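Side-chain contacts in hemin ABC transporter, periplasmic hemin-binding protein HutB (Vibrio cholerae, PDB 5KHL), which probably binds hemin in the periplasm and delivers it to an ABC transporter for import: residues S105-L110 / P172-G177; E132-Q137 / L254-L259. One frame throughout, in Å; residues are numbered along the deposited sequence.

Contact 1. Residues S105-L110 / P172-G177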
# COMPACT_ATOMS: atom_id res chain seq x y z
N SER A 105 5.53 4.42 5.46
CA SER A 105 4.52 5.07 4.67
C SER A 105 5.06 6.32 3.95
O SER A 105 4.30 7.11 3.40
CB SER A 105 3.36 5.44 5.58
OG SER A 105 3.83 6.14 6.70
N THR A 106 6.38 6.50 3.93
CA THR A 106 6.94 7.71 3.36
C THR A 106 7.41 7.55 1.92
O THR A 106 7.83 6.49 1.50
CB THR A 106 8.12 8.21 4.18
OG1 THR A 106 9.27 7.41 3.89
CG2 THR A 106 7.80 8.14 5.66
N PRO A 107 7.37 8.64 1.15
CA PRO A 107 8.02 8.61 -0.16
C PRO A 107 9.49 8.17 -0.13
O PRO A 107 9.93 7.46 -1.03
CB PRO A 107 7.89 10.05 -0.64
CG PRO A 107 6.67 10.56 0.07
CD PRO A 107 6.67 9.91 1.41
N GLN A 108 10.25 8.57 0.88
CA GLN A 108 11.66 8.17 0.89
C GLN A 108 11.76 6.67 1.15
O GLN A 108 12.71 6.02 0.72
CB GLN A 108 12.49 8.96 1.91
CG GLN A 108 11.95 9.00 3.33
CD GLN A 108 10.94 10.12 3.57
OE1 GLN A 108 10.14 10.50 2.69
NE2 GLN A 108 10.95 10.65 4.79
N GLY A 109 10.75 6.13 1.83
CA GLY A 109 10.68 4.71 2.08
C GLY A 109 10.64 3.99 0.74
O GLY A 109 11.36 3.02 0.54
N LEU A 110 9.82 4.50 -0.19
CA LEU A 110 9.75 3.96 -1.54
C LEU A 110 11.09 4.04 -2.28
O LEU A 110 11.51 3.07 -2.90
CB LEU A 110 8.66 4.69 -2.34
CG LEU A 110 8.53 4.37 -3.83
CD1 LEU A 110 8.49 2.86 -4.07
CD2 LEU A 110 7.28 5.04 -4.41
N PRO A 172 -2.34 5.64 3.60
CA PRO A 172 -3.43 6.53 3.19
C PRO A 172 -3.21 8.00 3.58
O PRO A 172 -3.63 8.87 2.84
CB PRO A 172 -4.64 5.95 3.93
CG PRO A 172 -4.32 4.55 4.07
CD PRO A 172 -2.86 4.51 4.38
N ASP A 173 -2.54 8.27 4.69
CA ASP A 173 -2.19 9.66 5.00
C ASP A 173 -1.24 10.28 3.98
O ASP A 173 -1.44 11.43 3.57
CB ASP A 173 -1.57 9.78 6.38
CG ASP A 173 -1.12 11.20 6.67
OD1 ASP A 173 0.09 11.44 6.78
OD2 ASP A 173 -2.01 12.07 6.73
N THR A 174 -0.21 9.54 3.58
CA THR A 174 0.77 10.06 2.64
C THR A 174 0.11 10.36 1.28
O THR A 174 0.38 11.39 0.64
CB THR A 174 1.92 9.06 2.45
OG1 THR A 174 2.57 8.84 3.70
CG2 THR A 174 2.93 9.53 1.44
N ILE A 175 -0.80 9.47 0.88
CA ILE A 175 -1.47 9.59 -0.41
C ILE A 175 -2.36 10.84 -0.45
O ILE A 175 -2.40 11.54 -1.46
CB ILE A 175 -2.29 8.31 -0.72
CG1 ILE A 175 -1.32 7.19 -1.13
CG2 ILE A 175 -3.37 8.55 -1.81
CD1 ILE A 175 -1.98 5.81 -1.17
N ILE A 176 -3.07 11.10 0.64
CA ILE A 176 -3.88 12.31 0.79
C ILE A 176 -3.02 13.60 0.67
O ILE A 176 -3.42 14.56 0.01
CB ILE A 176 -4.64 12.29 2.13
CG1 ILE A 176 -5.74 11.23 2.09
CG2 ILE A 176 -5.28 13.63 2.44
CD1 ILE A 176 -6.29 10.90 3.47
N GLY A 177 -1.86 13.62 1.31
CA GLY A 177 -0.94 14.74 1.18
C GLY A 177 -0.49 14.90 -0.26
O GLY A 177 -0.49 16.01 -0.79

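Contact 2. Residues E132-Q137 / L254-L259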
# COMPACT_ATOMS: atom_id res chain seq x y z
N GLU A 132 13.61 8.08 -10.62
CA GLU A 132 13.34 9.32 -11.33
C GLU A 132 11.88 9.44 -11.73
O GLU A 132 11.29 10.50 -11.55
CB GLU A 132 14.21 9.44 -12.58
CG GLU A 132 15.61 9.92 -12.29
CD GLU A 132 16.49 9.85 -13.52
OE1 GLU A 132 15.92 9.90 -14.64
OE2 GLU A 132 17.73 9.74 -13.38
N ASN A 133 11.30 8.38 -12.28
CA ASN A 133 9.89 8.44 -12.60
C ASN A 133 9.09 8.66 -11.33
O ASN A 133 8.15 9.46 -11.31
CB ASN A 133 9.40 7.19 -13.31
CG ASN A 133 7.93 7.29 -13.73
OD1 ASN A 133 7.14 6.37 -13.52
ND2 ASN A 133 7.56 8.43 -14.31
N VAL A 134 9.50 7.96 -10.27
CA VAL A 134 8.80 8.07 -9.00
C VAL A 134 8.77 9.51 -8.51
O VAL A 134 7.71 10.00 -8.07
CB VAL A 134 9.44 7.18 -7.93
CG1 VAL A 134 9.07 7.67 -6.54
CG2 VAL A 134 9.00 5.73 -8.12
N GLN A 135 9.91 10.18 -8.61
CA GLN A 135 9.99 11.58 -8.17
C GLN A 135 9.20 12.50 -9.10
O GLN A 135 8.44 13.34 -8.64
CB GLN A 135 11.44 12.04 -8.06
CG GLN A 135 11.66 12.99 -6.90
CD GLN A 135 11.58 12.30 -5.54
OE1 GLN A 135 12.40 11.44 -5.23
NE2 GLN A 135 10.60 12.68 -4.72
N GLN A 136 9.36 12.33 -10.41
CA GLN A 136 8.52 13.04 -11.39
C GLN A 136 7.01 12.93 -11.09
O GLN A 136 6.33 13.96 -11.10
CB GLN A 136 8.75 12.51 -12.81
CG GLN A 136 10.14 12.72 -13.37
CD GLN A 136 10.21 12.35 -14.84
OE1 GLN A 136 11.30 12.14 -15.39
NE2 GLN A 136 9.05 12.28 -15.48
N GLN A 137 6.49 11.72 -10.86
CA GLN A 137 5.07 11.58 -10.54
C GLN A 137 4.71 12.36 -9.30
O GLN A 137 3.63 12.95 -9.22
CB GLN A 137 4.67 10.13 -10.32
CG GLN A 137 4.73 9.25 -11.52
CD GLN A 137 4.48 7.81 -11.14
OE1 GLN A 137 3.36 7.43 -10.77
NE2 GLN A 137 5.51 6.99 -11.22
N LEU A 254 4.13 2.61 0.84
CA LEU A 254 3.93 3.55 -0.30
C LEU A 254 4.68 3.09 -1.53
O LEU A 254 5.90 2.99 -1.53
CB LEU A 254 4.34 4.98 0.03
CG LEU A 254 3.96 6.02 -1.07
CD1 LEU A 254 2.52 6.53 -0.96
CD2 LEU A 254 4.94 7.21 -1.13
N GLY A 255 3.94 2.81 -2.60
CA GLY A 255 4.54 2.21 -3.77
C GLY A 255 4.08 2.81 -5.09
O GLY A 255 3.53 3.91 -5.12
N LEU A 256 4.32 2.08 -6.18
CA LEU A 256 4.02 2.56 -7.52
C LEU A 256 2.52 2.65 -7.74
O LEU A 256 2.02 3.63 -8.33
CB LEU A 256 4.66 1.66 -8.56
CG LEU A 256 6.17 1.43 -8.37
CD1 LEU A 256 6.72 0.64 -9.55
CD2 LEU A 256 6.93 2.75 -8.21
N LYS A 257 1.81 1.63 -7.27
CA LYS A 257 0.34 1.63 -7.27
C LYS A 257 -0.23 2.79 -6.44
O LYS A 257 -1.22 3.40 -6.84
CB LYS A 257 -0.18 0.29 -6.73
CG LYS A 257 -1.65 0.03 -7.00
CD LYS A 257 -1.94 -0.11 -8.49
CE LYS A 257 -3.34 0.43 -8.85
NZ LYS A 257 -4.43 -0.29 -8.16
N SER A 258 0.39 3.08 -5.30
CA SER A 258 -0.01 4.21 -4.46
C SER A 258 -0.00 5.50 -5.26
O SER A 258 -0.98 6.24 -5.27
CB SER A 258 0.91 4.36 -3.26
OG SER A 258 1.34 3.10 -2.78
N LEU A 259 1.11 5.75 -5.94
CA LEU A 259 1.26 6.92 -6.78
C LEU A 259 0.23 6.99 -7.92
O LEU A 259 -0.30 8.07 -8.21
CB LEU A 259 2.68 6.96 -7.36
CG LEU A 259 3.85 7.02 -6.37
CD1 LEU A 259 5.08 7.56 -7.05
CD2 LEU A 259 3.51 7.88 -5.16

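Contact 1. Residues S105-L110 / P172-G177
Thr-174 lays its CG2 methyl against the ring of Pro-107, with CG2 3.8 Å from Pro-107 CD. The contact spans the interface between the two lobes of a periplasmic binding protein. Helix 107-120 follows the last strand of the four-stranded sheet of one lobe. Helix 171-178 belongs to the other. The methyl comes to the CD corner of the proline ring, with CG a little farther off. The Thr-174 hydroxyl is used beside this apolar touch. Thr-174 OG1 donates to the backbone carbonyl of Ser-105, 2.5 Å from Ser-105 O. That distance is very short, so its exact value is doubtful. The first torsion of Thr-174 (chi1 -61°) makes both touches possible. OG1 stands beside the backbone N and CG2 lies anti to it, so the hydroxyl meets the carbonyl while the methyl reaches the proline. A second, weak hydrogen bond runs from OG1 to Thr-170 O, four residues earlier; the one hydroxyl hydrogen would have to be shared between the two carbonyls. The methyl of Thr-174 is close to the Ser-105 carbonyl, with CG2 3.4 Å from Ser-105 O. Pro-107 also touches Ile-138 of helix 125-143, and Thr-174 touches Leu-254. Thr-106 is the N-cap of helix 107-120. Thr-106 OG1 accepts a hydrogen bond from Gly-109 N at 2.8 Å, bent to 141° at the hydrogen.

Contact 2. Residues E132-Q137 / L254-L259
Val-134 turns its two methyls to different leucines of the facing segment. Val-134 CG2 meets Leu-256 CD2 at 3.6 Å. Val-134 CG1 meets Leu-259 CD1 at 4.0 Å. Each leucine side chain crosses the valine at about a right angle. The valine torsion (chi1 159°) puts CG1 anti to the backbone N and leaves CG2 beside that N, which aims CG1 at Leu-259 and CG2 at Leu-256. Leu-259 carries the largest share of the contact. Its CG is anti to its carbonyl carbon (chi1 -60°), and Leu-259 CD1 reaches the backbone of the other helix, 3.7 Å from Val-134 O. Gln-137 lies obliquely over the same leucine. Its chain is extended beyond CG, and its amide oxygen comes down on the base of the leucine, with Gln-137 OE1 3.5 Å from Leu-259 CB. No hydrogen bond joins the two segments. The start of helix 256-269 is held separately. Ser-258 OG accepts from Gly-255 N at 2.6 Å, nearly straight at 168°. This is the bond that the third helical residue accepts in a capping box; the N-cap residue is a glycine, so the reciprocal side-chain bond is absent. Glu-28 accepts from the N-H groups of Leu-256 and Lys-257. Val-134 also packs on Leu-111 and Ile-114. Helix 125-143 is the long helix that links the lobes, as in other binding proteins of the iron and vitamin B12 family.

Both contacts are partly buried and lie where the two lobes meet, with centres about 10 Å apart. Contact 1 is the smaller and is polar at its heart: one hydroxyl meets one main-chain carbonyl. Contact 2 is apolar apart from a glutamine amide that rests on a leucine. They hold different helices, but these helices touch. Leu-110 of contact 1 packs on both segments of contact 2, with its CD2 3.8 Å from Val-134 CG1 and its CB 3.3 Å from Leu-254 O. Ile-175 meets Ser-258, with Ile-175 CD1 3.8 Å from Ser-258 CB. Helices 107-120 and 125-143 are consecutive in the chain, and the segments of the two contacts alternate along it.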